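Local coordinates for protein MJ1225 (Methanocaldococcus jannaschii, PDB 3KH5), which is of unknown function but binds AMP and ADP in CBS-domain pockets and is probably an archaeal homologue of the AMPK gamma subunit, at residues Glu148-Tyr153 with Gly268-Lys273; Lys243-Ile248 with Gly255-Val260; Val15-Thr20 with Leu27-Glu32. All coordinates share one frame; numbering follows the deposited sequence.

Contact 1 (Glu148-Tyr153 with Gly268-Lys273). With ADP (adenosine-5'-diphosphate), chain E.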
loop_
_atom_site.group_PDB
_atom_site.type_symbol
_atom_site.label_atom_id
_atom_site.label_comp_id
_atom_site.label_asym_id
_atom_site.label_seq_id
_atom_site.Cartn_x
_atom_site.Cartn_y
_atom_site.Cartn_z
ATOM N N GLU A 148 -26.924 -6.620 0.584
ATOM C CA GLU A 148 -25.878 -6.788 1.578
ATOM C C GLU A 148 -25.358 -5.427 2.057
ATOM O O GLU A 148 -25.080 -4.543 1.245
ATOM C CB GLU A 148 -24.735 -7.597 0.962
ATOM C CG GLU A 148 -24.347 -8.831 1.755
ATOM C CD GLU A 148 -23.791 -8.497 3.129
ATOM O OE1 GLU A 148 -23.736 -9.416 3.973
ATOM O OE2 GLU A 148 -23.396 -7.325 3.373
ATOM N N VAL A 149 -25.236 -5.266 3.373
ATOM C CA VAL A 149 -24.817 -3.995 3.968
ATOM C C VAL A 149 -23.361 -4.080 4.467
ATOM O O VAL A 149 -22.848 -5.181 4.688
ATOM C CB VAL A 149 -25.822 -3.554 5.074
ATOM C CG1 VAL A 149 -25.437 -4.095 6.456
ATOM C CG2 VAL A 149 -25.982 -2.055 5.090
ATOM N N ILE A 150 -22.694 -2.934 4.632
ATOM C CA ILE A 150 -21.259 -2.924 4.982
ATOM C C ILE A 150 -20.980 -3.161 6.468
ATOM O O ILE A 150 -19.861 -3.512 6.847
ATOM C CB ILE A 150 -20.537 -1.613 4.532
ATOM C CG1 ILE A 150 -21.161 -0.372 5.187
ATOM C CG2 ILE A 150 -20.524 -1.501 3.013
ATOM C CD1 ILE A 150 -20.228 0.838 5.270
ATOM N N ASP A 151 -22.009 -2.976 7.291
ATOM C CA ASP A 151 -21.891 -2.935 8.756
ATOM C C ASP A 151 -21.026 -4.010 9.430
ATOM O O ASP A 151 -20.192 -3.680 10.278
ATOM C CB ASP A 151 -23.283 -2.889 9.383
ATOM C CG ASP A 151 -24.094 -1.694 8.911
ATOM O OD1 ASP A 151 -23.767 -1.109 7.853
ATOM O OD2 ASP A 151 -25.068 -1.338 9.602
ATOM N N ASP A 152 -21.231 -5.277 9.060
ATOM C CA ASP A 152 -20.490 -6.413 9.633
ATOM C C ASP A 152 -19.026 -6.452 9.206
ATOM O O ASP A 152 -18.225 -7.196 9.779
ATOM C CB ASP A 152 -21.130 -7.744 9.211
ATOM C CG ASP A 152 -22.404 -8.070 9.978
ATOM O OD1 ASP A 152 -22.776 -7.309 10.898
ATOM O OD2 ASP A 152 -23.035 -9.101 9.654
ATOM N N TYR A 153 -18.684 -5.671 8.184
ATOM C CA TYR A 153 -17.354 -5.717 7.573
ATOM C C TYR A 153 -16.460 -4.571 8.028
ATOM O O TYR A 153 -15.257 -4.572 7.766
ATOM C CB TYR A 153 -17.471 -5.721 6.044
ATOM C CG TYR A 153 -18.336 -6.839 5.523
ATOM C CD1 TYR A 153 -17.777 -8.055 5.139
ATOM C CD2 TYR A 153 -19.720 -6.688 5.435
ATOM C CE1 TYR A 153 -18.572 -9.088 4.673
ATOM C CE2 TYR A 153 -20.522 -7.714 4.973
ATOM C CZ TYR A 153 -19.943 -8.909 4.593
ATOM O OH TYR A 153 -20.740 -9.927 4.132
ATOM N N GLY A 268 -15.544 3.949 11.901
ATOM C CA GLY A 268 -14.761 2.807 11.455
ATOM C C GLY A 268 -14.048 3.085 10.152
ATOM O O GLY A 268 -13.911 4.238 9.736
ATOM N N ILE A 269 -13.573 2.021 9.521
ATOM C CA ILE A 269 -12.913 2.100 8.229
ATOM C C ILE A 269 -13.235 0.775 7.560
ATOM O O ILE A 269 -13.428 -0.239 8.240
ATOM C CB ILE A 269 -11.374 2.344 8.382
ATOM C CG1 ILE A 269 -10.702 2.606 7.023
ATOM C CG2 ILE A 269 -10.693 1.201 9.159
ATOM C CD1 ILE A 269 -9.268 3.137 7.118
ATOM N N ILE A 270 -13.346 0.783 6.239
ATOM C CA ILE A 270 -13.567 -0.448 5.491
ATOM C C ILE A 270 -12.600 -0.482 4.315
ATOM O O ILE A 270 -12.388 0.530 3.647
ATOM C CB ILE A 270 -15.049 -0.597 5.050
ATOM C CG1 ILE A 270 -15.267 -1.905 4.274
ATOM C CG2 ILE A 270 -15.521 0.643 4.265
ATOM C CD1 ILE A 270 -16.705 -2.400 4.274
ATOM N N THR A 271 -11.996 -1.641 4.081
ATOM C CA THR A 271 -11.008 -1.754 3.028
ATOM C C THR A 271 -11.351 -2.916 2.120
ATOM O O THR A 271 -12.273 -3.693 2.398
ATOM C CB THR A 271 -9.577 -1.961 3.589
ATOM O OG1 THR A 271 -9.460 -3.280 4.141
ATOM C CG2 THR A 271 -9.227 -0.916 4.651
ATOM N N GLU A 272 -10.586 -3.040 1.043
ATOM C CA GLU A 272 -10.732 -4.143 0.106
ATOM C C GLU A 272 -10.626 -5.509 0.769
ATOM O O GLU A 272 -11.325 -6.438 0.364
ATOM C CB GLU A 272 -9.698 -4.029 -1.008
ATOM C CG GLU A 272 -9.985 -2.898 -1.971
ATOM C CD GLU A 272 -8.898 -2.715 -3.009
ATOM O OE1 GLU A 272 -7.701 -2.740 -2.650
ATOM O OE2 GLU A 272 -9.247 -2.528 -4.190
ATOM N N LYS A 273 -9.758 -5.644 1.776
ATOM C CA LYS A 273 -9.647 -6.917 2.489
ATOM C C LYS A 273 -10.953 -7.245 3.207
ATOM O O LYS A 273 -11.387 -8.398 3.211
ATOM C CB LYS A 273 -8.476 -6.939 3.478
ATOM C CG LYS A 273 -8.090 -8.361 3.921
ATOM C CD LYS A 273 -6.990 -8.382 4.981
ATOM C CE LYS A 273 -5.702 -7.719 4.497
ATOM N NZ LYS A 273 -5.158 -8.340 3.257
HETATM P PB ADP E . -4.622 -0.829 4.296
HETATM O O1B ADP E . -4.995 -0.695 2.863
HETATM O O2B ADP E . -4.752 0.598 5.111
HETATM O O3B ADP E . -3.098 -1.319 4.532
HETATM P PA ADP E . -5.646 -3.454 4.889
HETATM O O1A ADP E . -6.512 -3.975 3.804
HETATM O O2A ADP E . -4.121 -3.976 4.828
HETATM O O3A ADP E . -5.626 -1.841 5.016
HETATM O "O5'" ADP E . -6.272 -3.761 6.319
HETATM C "C5'" ADP E . -6.361 -5.075 6.900
HETATM C "C4'" ADP E . -7.384 -4.962 8.062
HETATM O "O4'" ADP E . -6.967 -3.847 8.916
HETATM C "C3'" ADP E . -8.806 -4.638 7.568
HETATM O "O3'" ADP E . -9.764 -5.283 8.414
HETATM C "C2'" ADP E . -8.905 -3.116 7.714
HETATM O "O2'" ADP E . -10.258 -2.694 7.957
HETATM C "C1'" ADP E . -8.012 -2.832 8.932
HETATM N N9 ADP E . -7.439 -1.441 8.857
HETATM C C8 ADP E . -6.931 -0.830 7.781
HETATM N N7 ADP E . -6.532 0.402 8.105
HETATM C C5 ADP E . -6.787 0.587 9.392
HETATM C C6 ADP E . -6.593 1.651 10.269
HETATM N N6 ADP E . -6.043 2.791 9.852
HETATM N N1 ADP E . -6.970 1.503 11.550
HETATM C C2 ADP E . -7.522 0.370 11.973
HETATM N N3 ADP E . -7.717 -0.661 11.159
HETATM C C4 ADP E . -7.361 -0.583 9.869
#
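Two nearly extended torsions carry Ile270 to its partners: CG1 stands opposite the backbone N (chi1 -179°) and CD1 continues the chain outward (chi2 157°). CD1 makes all the close approaches to segment 148-153. Ile270 CD1 lies 3.8 Å from Tyr153 CB and 3.9 Å from Ile150 CB, with Ile150 CG2 also at its flank, so the side chain ends in the notch between the two residues. Tyr153 turns its ring away from the strand (chi1 -55°) and offers only its CB; at the ring's far end, Tyr153 OH gives a weak hydrogen bond to Glu148 OE1, which lies in the ring plane. Ile150 also rests on Ile245 of helix 242-252.

The neighbours of Ile270 point to the other side of the strand, where ADP lies. Ile269 CG2 packs 3.8 Å from ADP C4, and Thr271 OG1 donates to the phosphate oxygen O1A of ADP at 3.0 Å. A valine in place of Thr271 would probably leave O1A without this donor and the phosphate more weakly held. Thr271 is the N-cap of the helix that follows, and its backbone N bonds to Asp274 OD2, which also binds ADP. The run Gly268-Ile269-Ile270-Thr271, followed at three residues' distance by Asp274, matches the Gly-hydrophobic-hydrophobic-Ser/Thr-x-x-Asp signature of nucleotide-binding CBS domains.

Contact 2 (Lys243-Ile248 with Gly255-Val260). With AMP (adenosine monophosphate), chain C.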
loop_
_atom_site.group_PDB
_atom_site.type_symbol
_atom_site.label_atom_id
_atom_site.label_comp_id
_atom_site.label_asym_id
_atom_site.label_seq_id
_atom_site.Cartn_x
_atom_site.Cartn_y
_atom_site.Cartn_z
ATOM N N LYS A 243 -21.935 -3.781 -2.160
ATOM C CA LYS A 243 -21.673 -3.738 -3.596
ATOM C C LYS A 243 -21.371 -2.326 -4.090
ATOM O O LYS A 243 -20.495 -2.153 -4.936
ATOM C CB LYS A 243 -22.811 -4.374 -4.411
ATOM C CG LYS A 243 -22.532 -4.428 -5.921
ATOM C CD LYS A 243 -23.469 -5.383 -6.654
ATOM C CE LYS A 243 -23.534 -5.003 -8.148
ATOM N NZ LYS A 243 -24.465 -5.894 -8.896
ATOM N N LYS A 244 -22.086 -1.326 -3.576
ATOM C CA LYS A 244 -21.810 0.066 -3.939
ATOM C C LYS A 244 -20.389 0.451 -3.525
ATOM O O LYS A 244 -19.623 0.987 -4.333
ATOM C CB LYS A 244 -22.845 1.016 -3.318
ATOM C CG LYS A 244 -22.388 2.482 -3.239
ATOM C CD LYS A 244 -23.431 3.346 -2.534
ATOM C CE LYS A 244 -22.810 4.647 -2.026
ATOM N NZ LYS A 244 -22.464 5.585 -3.132
ATOM N N ILE A 245 -20.047 0.159 -2.270
ATOM C CA ILE A 245 -18.714 0.449 -1.742
ATOM C C ILE A 245 -17.613 -0.278 -2.526
ATOM O O ILE A 245 -16.653 0.363 -2.976
ATOM C CB ILE A 245 -18.627 0.193 -0.209
ATOM C CG1 ILE A 245 -19.553 1.155 0.553
ATOM C CG2 ILE A 245 -17.188 0.300 0.298
ATOM C CD1 ILE A 245 -19.435 2.637 0.161
ATOM N N ALA A 246 -17.767 -1.592 -2.713
ATOM C CA ALA A 246 -16.831 -2.389 -3.522
ATOM C C ALA A 246 -16.625 -1.803 -4.920
ATOM O O ALA A 246 -15.496 -1.755 -5.418
ATOM C CB ALA A 246 -17.299 -3.836 -3.617
ATOM N N GLU A 247 -17.713 -1.353 -5.541
ATOM C CA GLU A 247 -17.643 -0.758 -6.874
ATOM C C GLU A 247 -16.865 0.560 -6.887
ATOM O O GLU A 247 -16.068 0.805 -7.795
ATOM C CB GLU A 247 -19.048 -0.554 -7.439
ATOM C CG GLU A 247 -19.085 0.003 -8.858
ATOM C CD GLU A 247 -20.498 0.125 -9.395
ATOM O OE1 GLU A 247 -20.715 -0.224 -10.574
ATOM O OE2 GLU A 247 -21.398 0.553 -8.638
ATOM N N ILE A 248 -17.107 1.403 -5.881
ATOM C CA ILE A 248 -16.360 2.651 -5.726
ATOM C C ILE A 248 -14.847 2.402 -5.641
ATOM O O ILE A 248 -14.075 3.084 -6.311
ATOM C CB ILE A 248 -16.872 3.480 -4.518
ATOM C CG1 ILE A 248 -18.204 4.153 -4.881
ATOM C CG2 ILE A 248 -15.858 4.560 -4.114
ATOM C CD1 ILE A 248 -19.102 4.403 -3.677
ATOM N N GLY A 255 -8.347 1.820 -1.900
ATOM C CA GLY A 255 -8.422 0.592 -1.113
ATOM C C GLY A 255 -9.144 0.725 0.211
ATOM O O GLY A 255 -9.460 -0.280 0.838
ATOM N N ALA A 256 -9.404 1.960 0.634
ATOM C CA ALA A 256 -9.963 2.218 1.960
ATOM C C ALA A 256 -10.862 3.452 2.008
ATOM O O ALA A 256 -10.493 4.519 1.509
ATOM C CB ALA A 256 -8.839 2.348 2.989
ATOM N N LEU A 257 -12.041 3.296 2.609
ATOM C CA LEU A 257 -12.918 4.426 2.912
ATOM C C LEU A 257 -13.138 4.528 4.426
ATOM O O LEU A 257 -13.526 3.544 5.063
ATOM C CB LEU A 257 -14.271 4.300 2.191
ATOM C CG LEU A 257 -14.392 4.423 0.666
ATOM C CD1 LEU A 257 -13.663 3.300 -0.069
ATOM C CD2 LEU A 257 -15.863 4.428 0.257
ATOM N N PRO A 258 -12.863 5.711 5.012
ATOM C CA PRO A 258 -13.259 5.987 6.390
ATOM C C PRO A 258 -14.782 5.951 6.479
ATOM O O PRO A 258 -15.459 6.427 5.566
ATOM C CB PRO A 258 -12.741 7.413 6.626
ATOM C CG PRO A 258 -11.616 7.564 5.657
ATOM C CD PRO A 258 -12.070 6.815 4.441
ATOM N N VAL A 259 -15.313 5.355 7.543
ATOM C CA VAL A 259 -16.757 5.314 7.767
ATOM C C VAL A 259 -17.107 6.442 8.733
ATOM O O VAL A 259 -16.553 6.524 9.836
ATOM C CB VAL A 259 -17.230 3.938 8.308
ATOM C CG1 VAL A 259 -18.752 3.851 8.325
ATOM C CG2 VAL A 259 -16.641 2.804 7.476
ATOM N N VAL A 260 -18.003 7.323 8.298
ATOM C CA VAL A 260 -18.333 8.512 9.077
ATOM C C VAL A 260 -19.819 8.723 9.347
ATOM O O VAL A 260 -20.698 8.171 8.671
ATOM C CB VAL A 260 -17.759 9.827 8.452
ATOM C CG1 VAL A 260 -16.239 9.765 8.343
ATOM C CG2 VAL A 260 -18.401 10.119 7.092
HETATM P P AMP C . -3.451 4.678 -2.294
HETATM O O1P AMP C . -2.928 4.028 -3.522
HETATM O O2P AMP C . -2.438 4.479 -1.053
HETATM O O3P AMP C . -4.852 4.027 -1.801
HETATM O "O5'" AMP C . -3.677 6.260 -2.436
HETATM C "C5'" AMP C . -3.511 6.982 -3.680
HETATM C "C4'" AMP C . -4.076 8.397 -3.534
HETATM O "O4'" AMP C . -5.489 8.218 -3.229
HETATM C "C3'" AMP C . -3.412 9.038 -2.301
HETATM O "O3'" AMP C . -3.138 10.435 -2.539
HETATM C "C2'" AMP C . -4.478 8.893 -1.217
HETATM O "O2'" AMP C . -4.402 9.987 -0.296
HETATM C "C1'" AMP C . -5.778 8.945 -2.024
HETATM N N9 AMP C . -6.912 8.267 -1.331
HETATM C C8 AMP C . -6.913 7.036 -0.808
HETATM N N7 AMP C . -8.104 6.775 -0.270
HETATM C C5 AMP C . -8.864 7.849 -0.453
HETATM C C6 AMP C . -10.173 8.159 -0.118
HETATM N N6 AMP C . -10.926 7.272 0.532
HETATM N N1 AMP C . -10.663 9.365 -0.460
HETATM C C2 AMP C . -9.917 10.255 -1.110
HETATM N N3 AMP C . -8.663 9.988 -1.445
HETATM C C4 AMP C . -8.114 8.798 -1.131
#
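Leu257 meets residues 243-248 through one methyl, CD2. A chi1 of -68° puts its CG anti to the carbonyl carbon, and chi2 of 65° then turns CD2 to the helix, where the closer approach is Leu257 CD2 to Ile245 CD1, 4.0 Å. Both groups are buried, and the two side chains cross at a slant, so they meet only at their ends. Ile245 reaches across with a bent chain: after the first torsion, chi2 of -49° folds CD1 round toward the strand. Ile245 is held from further directions by Ile150 and Ala236, which places it in the interior of the domain.

One helical turn on, the fit slackens. Ile248 CG2 stands 4.4 Å from the same Leu257 CD2, and Ile248 is partly exposed, whereas Ile245 is not.

The helix and strand are successive elements of a CBS domain, whose helix packs on a small sheet; here strand 256-260 pairs antiparallel with strand 266-271, and Leu257 shares backbone bonds with Ile270. On its edge away from strand 266-271, the strand meets the nucleotide: Ala256 O accepts a hydrogen bond from AMP N6 at 3.0 Å, and Pro258 CD comes within 4.1 Å of AMP N6. This bond to N6 is made by main chain, one residue before Leu257.

On the outer face of the helix the chemistry changes to charge: Lys244 and Glu247 are exposed, their side chains lying more than 7 Å from segment 255-260, while Lys243 NZ makes a long, weak ion pair with Glu146.

Contact 3 (Val15-Thr20 with Leu27-Glu32). With ADP (adenosine-5'-diphosphate), chain B.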
loop_
_atom_site.group_PDB
_atom_site.type_symbol
_atom_site.label_atom_id
_atom_site.label_comp_id
_atom_site.label_asym_id
_atom_site.label_seq_id
_atom_site.Cartn_x
_atom_site.Cartn_y
_atom_site.Cartn_z
ATOM N N VAL A 15 5.420 -5.162 -13.994
ATOM C CA VAL A 15 6.523 -4.235 -13.760
ATOM C C VAL A 15 7.369 -4.736 -12.585
ATOM O O VAL A 15 6.856 -4.945 -11.482
ATOM C CB VAL A 15 6.010 -2.790 -13.508
ATOM C CG1 VAL A 15 7.144 -1.877 -13.081
ATOM C CG2 VAL A 15 5.333 -2.237 -14.757
ATOM N N THR A 16 8.658 -4.938 -12.838
ATOM C CA THR A 16 9.569 -5.487 -11.838
ATOM C C THR A 16 10.841 -4.661 -11.713
ATOM O O THR A 16 11.134 -3.809 -12.560
ATOM C CB THR A 16 9.986 -6.936 -12.186
ATOM O OG1 THR A 16 10.671 -6.948 -13.445
ATOM C CG2 THR A 16 8.780 -7.857 -12.265
ATOM N N VAL A 17 11.586 -4.920 -10.640
ATOM C CA VAL A 17 12.978 -4.475 -10.513
ATOM C C VAL A 17 13.899 -5.673 -10.200
ATOM O O VAL A 17 13.422 -6.795 -9.996
ATOM C CB VAL A 17 13.149 -3.341 -9.455
ATOM C CG1 VAL A 17 12.319 -2.115 -9.831
ATOM C CG2 VAL A 17 12.795 -3.829 -8.050
ATOM N N TYR A 18 15.211 -5.429 -10.178
ATOM C CA TYR A 18 16.215 -6.457 -9.864
ATOM C C TYR A 18 16.836 -6.197 -8.502
ATOM O O TYR A 18 16.734 -5.081 -7.993
ATOM C CB TYR A 18 17.305 -6.485 -10.937
ATOM C CG TYR A 18 16.722 -6.506 -12.316
ATOM C CD1 TYR A 18 16.121 -7.659 -12.818
ATOM C CD2 TYR A 18 16.721 -5.361 -13.106
ATOM C CE1 TYR A 18 15.555 -7.677 -14.087
ATOM C CE2 TYR A 18 16.162 -5.366 -14.375
ATOM C CZ TYR A 18 15.581 -6.527 -14.861
ATOM O OH TYR A 18 15.024 -6.534 -16.119
ATOM N N PRO A 19 17.487 -7.220 -7.901
ATOM C CA PRO A 19 18.094 -7.020 -6.583
ATOM C C PRO A 19 19.129 -5.902 -6.572
ATOM O O PRO A 19 19.309 -5.242 -5.545
ATOM C CB PRO A 19 18.781 -8.365 -6.300
ATOM C CG PRO A 19 18.034 -9.345 -7.115
ATOM C CD PRO A 19 17.617 -8.619 -8.354
ATOM N N THR A 20 19.790 -5.688 -7.707
ATOM C CA THR A 20 20.827 -4.659 -7.810
ATOM C C THR A 20 20.319 -3.293 -8.294
ATOM O O THR A 20 21.091 -2.330 -8.352
ATOM C CB THR A 20 22.013 -5.124 -8.685
ATOM O OG1 THR A 20 21.519 -5.650 -9.923
ATOM C CG2 THR A 20 22.821 -6.198 -7.969
ATOM N N LEU A 27 12.130 3.570 -6.693
ATOM C CA LEU A 27 11.177 4.648 -6.424
ATOM C C LEU A 27 10.642 5.300 -7.694
ATOM O O LEU A 27 9.441 5.563 -7.805
ATOM C CB LEU A 27 11.824 5.730 -5.563
ATOM C CG LEU A 27 11.874 5.544 -4.051
ATOM C CD1 LEU A 27 12.775 6.599 -3.426
ATOM C CD2 LEU A 27 10.469 5.626 -3.459
ATOM N N MET A 28 11.543 5.583 -8.633
ATOM C CA MET A 28 11.172 6.192 -9.911
ATOM C C MET A 28 10.262 5.240 -10.669
ATOM O O MET A 28 9.259 5.657 -11.249
ATOM C CB MET A 28 12.417 6.493 -10.744
ATOM C CG MET A 28 13.290 7.622 -10.213
ATOM S SD MET A 28 14.984 7.569 -10.845
ATOM C CE MET A 28 14.724 7.677 -12.621
ATOM N N THR A 29 10.617 3.957 -10.639
ATOM C CA THR A 29 9.797 2.913 -11.236
ATOM C C THR A 29 8.383 2.950 -10.632
ATOM O O THR A 29 7.387 2.958 -11.374
ATOM C CB THR A 29 10.474 1.526 -11.089
ATOM O OG1 THR A 29 11.825 1.600 -11.570
ATOM C CG2 THR A 29 9.727 0.466 -11.879
ATOM N N MET A 30 8.301 3.015 -9.300
ATOM C CA MET A 30 7.023 3.107 -8.582
ATOM C C MET A 30 6.204 4.307 -9.012
ATOM O O MET A 30 5.046 4.169 -9.416
ATOM C CB MET A 30 7.247 3.218 -7.075
ATOM C CG MET A 30 7.582 1.921 -6.389
ATOM S SD MET A 30 7.576 2.136 -4.604
ATOM C CE MET A 30 5.885 1.690 -4.233
ATOM N N ASN A 31 6.815 5.484 -8.900
ATOM C CA ASN A 31 6.147 6.740 -9.201
ATOM C C ASN A 31 5.724 6.850 -10.650
ATOM O O ASN A 31 4.653 7.379 -10.946
ATOM C CB ASN A 31 7.029 7.935 -8.829
ATOM C CG ASN A 31 6.800 8.402 -7.411
ATOM O OD1 ASN A 31 6.353 7.634 -6.562
ATOM N ND2 ASN A 31 7.096 9.671 -7.148
ATOM N N GLU A 32 6.568 6.348 -11.547
ATOM C CA GLU A 32 6.319 6.460 -12.981
ATOM C C GLU A 32 5.174 5.569 -13.427
ATOM O O GLU A 32 4.184 6.051 -13.981
ATOM C CB GLU A 32 7.579 6.132 -13.786
ATOM C CG GLU A 32 8.538 7.304 -13.933
ATOM C CD GLU A 32 9.907 6.897 -14.456
ATOM O OE1 GLU A 32 10.010 5.866 -15.159
ATOM O OE2 GLU A 32 10.886 7.618 -14.168
HETATM P PB ADP B . -0.824 -2.115 -5.152
HETATM O O1B ADP B . -0.243 -1.347 -6.278
HETATM O O2B ADP B . -1.496 -1.137 -4.044
HETATM O O3B ADP B . 0.270 -2.944 -4.328
HETATM P PA ADP B . -3.456 -2.594 -5.871
HETATM O O1A ADP B . -3.620 -1.118 -6.068
HETATM O O2A ADP B . -4.475 -3.637 -6.626
HETATM O O3A ADP B . -1.948 -3.173 -5.609
HETATM O "O5'" ADP B . -2.810 -2.625 -7.390
HETATM C "C5'" ADP B . -3.032 -1.630 -8.440
HETATM C "C4'" ADP B . -3.520 -2.266 -9.778
HETATM O "O4'" ADP B . -2.464 -2.451 -10.774
HETATM C "C3'" ADP B . -4.108 -3.646 -9.475
HETATM O "O3'" ADP B . -5.385 -3.799 -10.128
HETATM C "C2'" ADP B . -3.095 -4.657 -10.005
HETATM O "O2'" ADP B . -3.807 -5.577 -10.835
HETATM C "C1'" ADP B . -2.085 -3.863 -10.854
HETATM N N9 ADP B . -0.622 -3.968 -10.460
HETATM C C8 ADP B . -0.115 -3.838 -9.229
HETATM N N7 ADP B . 1.212 -3.978 -9.271
HETATM C C5 ADP B . 1.563 -4.195 -10.536
HETATM C C6 ADP B . 2.781 -4.410 -11.183
HETATM N N6 ADP B . 3.922 -4.429 -10.498
HETATM N N1 ADP B . 2.786 -4.602 -12.517
HETATM C C2 ADP B . 1.654 -4.590 -13.212
HETATM N N3 ADP B . 0.481 -4.386 -12.622
HETATM C C4 ADP B . 0.399 -4.190 -11.292
#
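Val15 N donates to N1 of ADP at 3.1 Å with an N-H...N angle of 159°, and Val15 O accepts the N6 amino group of the same ADP, also at 3.1 Å and slightly straighter (165°). The two bonds read the Watson-Crick edge of the adenine with main-chain atoms alone. The side chain of the same residue packs against the helix: Val15 CG1 stands opposite its backbone N (chi1 172°), and meets Thr29 CG2 at 3.7 Å, while Val15 CB lies 3.8 Å from ADP N1.

Within 27-32, Thr29 makes the contact. Its methyl CG2 touches Val15 and, less closely, Val17 CG1 at 4.2 Å; Thr29 OG1 lies 4.1 Å from that same Val17 methyl. The side chains of Val15 and Val17 lie alongside Thr29, pointing the contrary way, and touch it flank to flank. The hydroxyl bonds within its own helix: Thr29 OG1 is hydrogen-bonded to Lys25 O, one turn back along helix 23-33.

Val17 also shares backbone bonds with Pro39 and Val41, which sets the chain at Val17 beside strand 37-41, and Val15 and Val17 also rest on Leu38 and Val40. The valines thus pack on both the helix and strand 37-41 of the first CBS domain.

Because no hydrogen bond crosses from segment to helix, the contact is held by van der Waals packing, and the polar groups of Val15 are committed to the adenine, so these two bonds with N1 and N6 probably depend on where the backbone lies rather than on the valine side chain.

In the fold
Along the chain contact 3 comes first and closes before contact 1 opens, while contact 2 falls wholly within the span from Glu148 to Lys273. Contacts 1 and 2 are neighbours, their centres about 8 Å apart, because strands 256-260 and 266-271 pair in one antiparallel sheet: Val259 N lies 2.8 Å from Gly268 O. The two strands thus bring an AMP site and an ADP site close together. Contact 3 lies across the chain's centre, about 32 Å from contact 1 and 29 Å from contact 2 between centres, in the first CBS range, where it borders a separate ADP. Nucleotide binding is thus spread over distant parts of a single chain.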